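Local coordinates for protein sucrose 6(F)-phosphate phosphorylase (Thermoanaerobacterium thermosaccharolyticum DSM 571, PDB 6S9V) that belongs to the sugar phosphorylases built on an alpha-amylase type of catalytic barrel, at residues Y281-K286 with Y375-A380. Residues are numbered along the deposited sequence; the frame is centred on the assembly and turned at random.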
ATOM      1  N   TYR A 281       6.757  -1.544  17.822  1.00 21.57           N
ATOM      2  CA  TYR A 281       6.590  -1.447  19.268  1.00 22.10           C
ATOM      3  C   TYR A 281       7.001  -2.739  19.957  1.00 22.40           C
ATOM      4  O   TYR A 281       7.658  -2.713  21.009  1.00 21.85           O
ATOM      5  CB  TYR A 281       5.136  -1.098  19.595  1.00 22.90           C
ATOM      6  CG  TYR A 281       4.830  -1.099  21.073  1.00 28.47           C
ATOM      7  CD1 TYR A 281       4.462  -2.271  21.729  1.00 30.77           C
ATOM      8  CD2 TYR A 281       4.921   0.066  21.817  1.00 33.36           C
ATOM      9  CE1 TYR A 281       4.193  -2.277  23.090  1.00 33.25           C
ATOM     10  CE2 TYR A 281       4.646   0.071  23.180  1.00 35.87           C
ATOM     11  CZ  TYR A 281       4.288  -1.103  23.808  1.00 37.12           C
ATOM     12  OH  TYR A 281       4.025  -1.091  25.161  1.00 42.06           O
ATOM     13  N   THR A 282       6.612  -3.881  19.383  1.00 22.10           N
ATOM     14  CA  THR A 282       6.946  -5.177  19.958  1.00 21.93           C
ATOM     15  C   THR A 282       8.449  -5.324  20.150  1.00 21.65           C
ATOM     16  O   THR A 282       8.917  -5.760  21.210  1.00 22.59           O
ATOM     17  CB  THR A 282       6.428  -6.292  19.040  1.00 21.46           C
ATOM     18  OG1 THR A 282       4.999  -6.205  18.909  1.00 19.43           O
ATOM     19  CG2 THR A 282       6.820  -7.640  19.574  1.00 22.79           C
ATOM     20  N   LEU A 283       9.220  -4.980  19.118  1.00 20.81           N
ATOM     21  CA  LEU A 283      10.662  -5.185  19.138  1.00 20.91           C
ATOM     22  C   LEU A 283      11.376  -4.118  19.954  1.00 21.25           C
ATOM     23  O   LEU A 283      12.326  -4.430  20.685  1.00 22.22           O
ATOM     24  CB  LEU A 283      11.184  -5.217  17.705  1.00 22.16           C
ATOM     25  CG  LEU A 283      10.562  -6.340  16.875  1.00 23.76           C
ATOM     26  CD1 LEU A 283      10.846  -6.143  15.396  1.00 22.87           C
ATOM     27  CD2 LEU A 283      11.084  -7.686  17.342  1.00 25.73           C
ATOM     28  N   ILE A 284      10.934  -2.863  19.863  1.00 22.10           N
ATOM     29  CA  ILE A 284      11.578  -1.797  20.629  1.00 24.24           C
ATOM     30  C   ILE A 284      11.391  -2.018  22.127  1.00 25.30           C
ATOM     31  O   ILE A 284      12.314  -1.796  22.922  1.00 23.11           O
ATOM     32  CB  ILE A 284      11.040  -0.419  20.198  1.00 26.92           C
ATOM     33  CG1 ILE A 284      11.590  -0.041  18.820  1.00 30.44           C
ATOM     34  CG2 ILE A 284      11.391   0.645  21.245  1.00 28.10           C
ATOM     35  CD1 ILE A 284      10.916   1.164  18.196  1.00 32.59           C
ATOM     36  N   ASN A 285      10.200  -2.454  22.538  1.00 28.57           N
ATOM     37  CA  ASN A 285       9.863  -2.592  23.950  1.00 29.55           C
ATOM     38  C   ASN A 285       9.974  -4.018  24.476  1.00 27.02           C
ATOM     39  O   ASN A 285       9.760  -4.240  25.670  1.00 26.41           O
ATOM     40  CB  ASN A 285       8.447  -2.060  24.185  1.00 30.69           C
ATOM     41  CG  ASN A 285       8.328  -0.586  23.876  1.00 35.17           C
ATOM     42  OD1 ASN A 285       7.510  -0.171  23.059  1.00 39.97           O
ATOM     43  ND2 ASN A 285       9.143   0.214  24.535  1.00 36.41           N
ATOM     44  N   LYS A 286      10.324  -4.978  23.629  1.00 24.88           N
ATOM     45  CA  LYS A 286      10.517  -6.362  24.049  1.00 26.20           C
ATOM     46  C   LYS A 286       9.283  -6.891  24.770  1.00 25.84           C
ATOM     47  O   LYS A 286       9.375  -7.534  25.819  1.00 24.82           O
ATOM     48  CB  LYS A 286      11.751  -6.504  24.938  1.00 26.31           C
ATOM     49  CG  LYS A 286      13.037  -6.080  24.279  1.00 25.44           C
ATOM     50  CD  LYS A 286      14.219  -6.344  25.195  1.00 27.73           C
ATOM     51  CE  LYS A 286      15.513  -5.806  24.601  1.00 28.24           C
ATOM     52  NZ  LYS A 286      15.892  -6.494  23.332  1.00 27.80           N
ATOM     53  N   TYR A 375      15.462  -7.171  12.770  1.00 20.21           N
ATOM     54  CA  TYR A 375      14.800  -7.032  11.481  1.00 20.92           C
ATOM     55  C   TYR A 375      14.340  -8.386  10.953  1.00 20.54           C
ATOM     56  O   TYR A 375      13.217  -8.511  10.451  1.00 21.24           O
ATOM     57  CB  TYR A 375      15.738  -6.359  10.484  1.00 20.68           C
ATOM     58  CG  TYR A 375      15.128  -6.203   9.121  1.00 18.45           C
ATOM     59  CD1 TYR A 375      13.893  -5.586   8.966  1.00 18.46           C
ATOM     60  CD2 TYR A 375      15.772  -6.673   7.987  1.00 18.67           C
ATOM     61  CE1 TYR A 375      13.324  -5.439   7.725  1.00 19.05           C
ATOM     62  CE2 TYR A 375      15.204  -6.522   6.732  1.00 19.24           C
ATOM     63  CZ  TYR A 375      13.977  -5.908   6.610  1.00 20.20           C
ATOM     64  OH  TYR A 375      13.387  -5.768   5.369  1.00 20.79           O
ATOM     65  N   LEU A 376      15.185  -9.412  11.066  1.00 19.87           N
ATOM     66  CA  LEU A 376      14.750 -10.755  10.691  1.00 22.10           C
ATOM     67  C   LEU A 376      13.609 -11.224  11.590  1.00 21.34           C
ATOM     68  O   LEU A 376      12.678 -11.888  11.125  1.00 19.84           O
ATOM     69  CB  LEU A 376      15.921 -11.732  10.753  1.00 25.41           C
ATOM     70  CG  LEU A 376      16.684 -11.969   9.449  1.00 25.88           C
ATOM     71  CD1 LEU A 376      15.781 -12.530   8.355  1.00 23.94           C
ATOM     72  CD2 LEU A 376      17.315 -10.681   8.981  1.00 26.14           C
ATOM     73  N   ALA A 377      13.655 -10.870  12.879  1.00 22.23           N
ATOM     74  CA  ALA A 377      12.550 -11.197  13.774  1.00 24.73           C
ATOM     75  C   ALA A 377      11.258 -10.532  13.315  1.00 21.01           C
ATOM     76  O   ALA A 377      10.190 -11.162  13.320  1.00 21.00           O
ATOM     77  CB  ALA A 377      12.892 -10.788  15.207  1.00 29.79           C
ATOM     78  N   ALA A 378      11.346  -9.267  12.888  1.00 17.92           N
ATOM     79  CA  ALA A 378      10.192  -8.539  12.372  1.00 18.74           C
ATOM     80  C   ALA A 378       9.569  -9.243  11.172  1.00 18.15           C
ATOM     81  O   ALA A 378       8.338  -9.379  11.083  1.00 18.02           O
ATOM     82  CB  ALA A 378      10.614  -7.119  11.992  1.00 18.82           C
ATOM     83  N   ARG A 379      10.399  -9.659  10.214  1.00 17.13           N
ATOM     84  CA  ARG A 379       9.883 -10.343   9.032  1.00 17.66           C
ATOM     85  C   ARG A 379       9.316 -11.712   9.391  1.00 18.84           C
ATOM     86  O   ARG A 379       8.325 -12.151   8.800  1.00 20.21           O
ATOM     87  CB  ARG A 379      10.990 -10.480   7.980  1.00 20.04           C
ATOM     88  CG  ARG A 379      11.395  -9.150   7.334  1.00 21.48           C
ATOM     89  CD  ARG A 379      10.343  -8.654   6.348  1.00 20.51           C
ATOM     90  NE  ARG A 379      10.786  -7.417   5.710  1.00 19.61           N
ATOM     91  CZ  ARG A 379      10.001  -6.565   5.064  1.00 18.93           C
ATOM     92  NH1 ARG A 379       8.698  -6.798   4.942  1.00 19.26           N
ATOM     93  NH2 ARG A 379      10.527  -5.463   4.544  1.00 17.81           N
ATOM     94  N   ALA A 380       9.942 -12.418  10.341  1.00 21.15           N
ATOM     95  CA  ALA A 380       9.385 -13.694  10.781  1.00 21.33           C
ATOM     96  C   ALA A 380       7.991 -13.502  11.368  1.00 20.44           C
ATOM     97  O   ALA A 380       7.051 -14.242  11.037  1.00 20.17           O
ATOM     98  CB  ALA A 380      10.312 -14.355  11.805  1.00 20.30           C
TER
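Between 281-286 and 375-380 the backbones come nearest at L283 and A378, whose CA atoms lie 7.6 Å apart, and L283 is the residue of 281-286 that touches the other segment. L283 points toward the second helix and straddles two consecutive alanines: CD1 presses on CB of A378 at 3.5 Å, while CD2 rests more loosely on CB of A377 at 4.2 Å. With CG anti to its carbonyl carbon (chi1 -60°), the leucine fork reaches across and sets one methyl against each alanine. No hydrogen bond crosses, so this is purely apolar packing, small and buried, and the short alanine side chains are consistent with so close an approach. Y375 points away from L283. On that far side R379 grips its hydroxyl side-on, NE to OH at 3.1 Å and NH2 to OH at 3.0 Å, with the oxygen lying in the guanidinium plane; G395 O also bonds this hydroxyl, and D307 forms a salt bridge with R379. In the (beta/alpha)8 (TIM) barrel, helix 275-285 follows strand 269-271 and helix 372-384 precedes strand 388-392. Helix 432-446 covers Y375 and R379, L481 packs on L283, and T486 of strand 485-491, in the antiparallel sheet, touches A377.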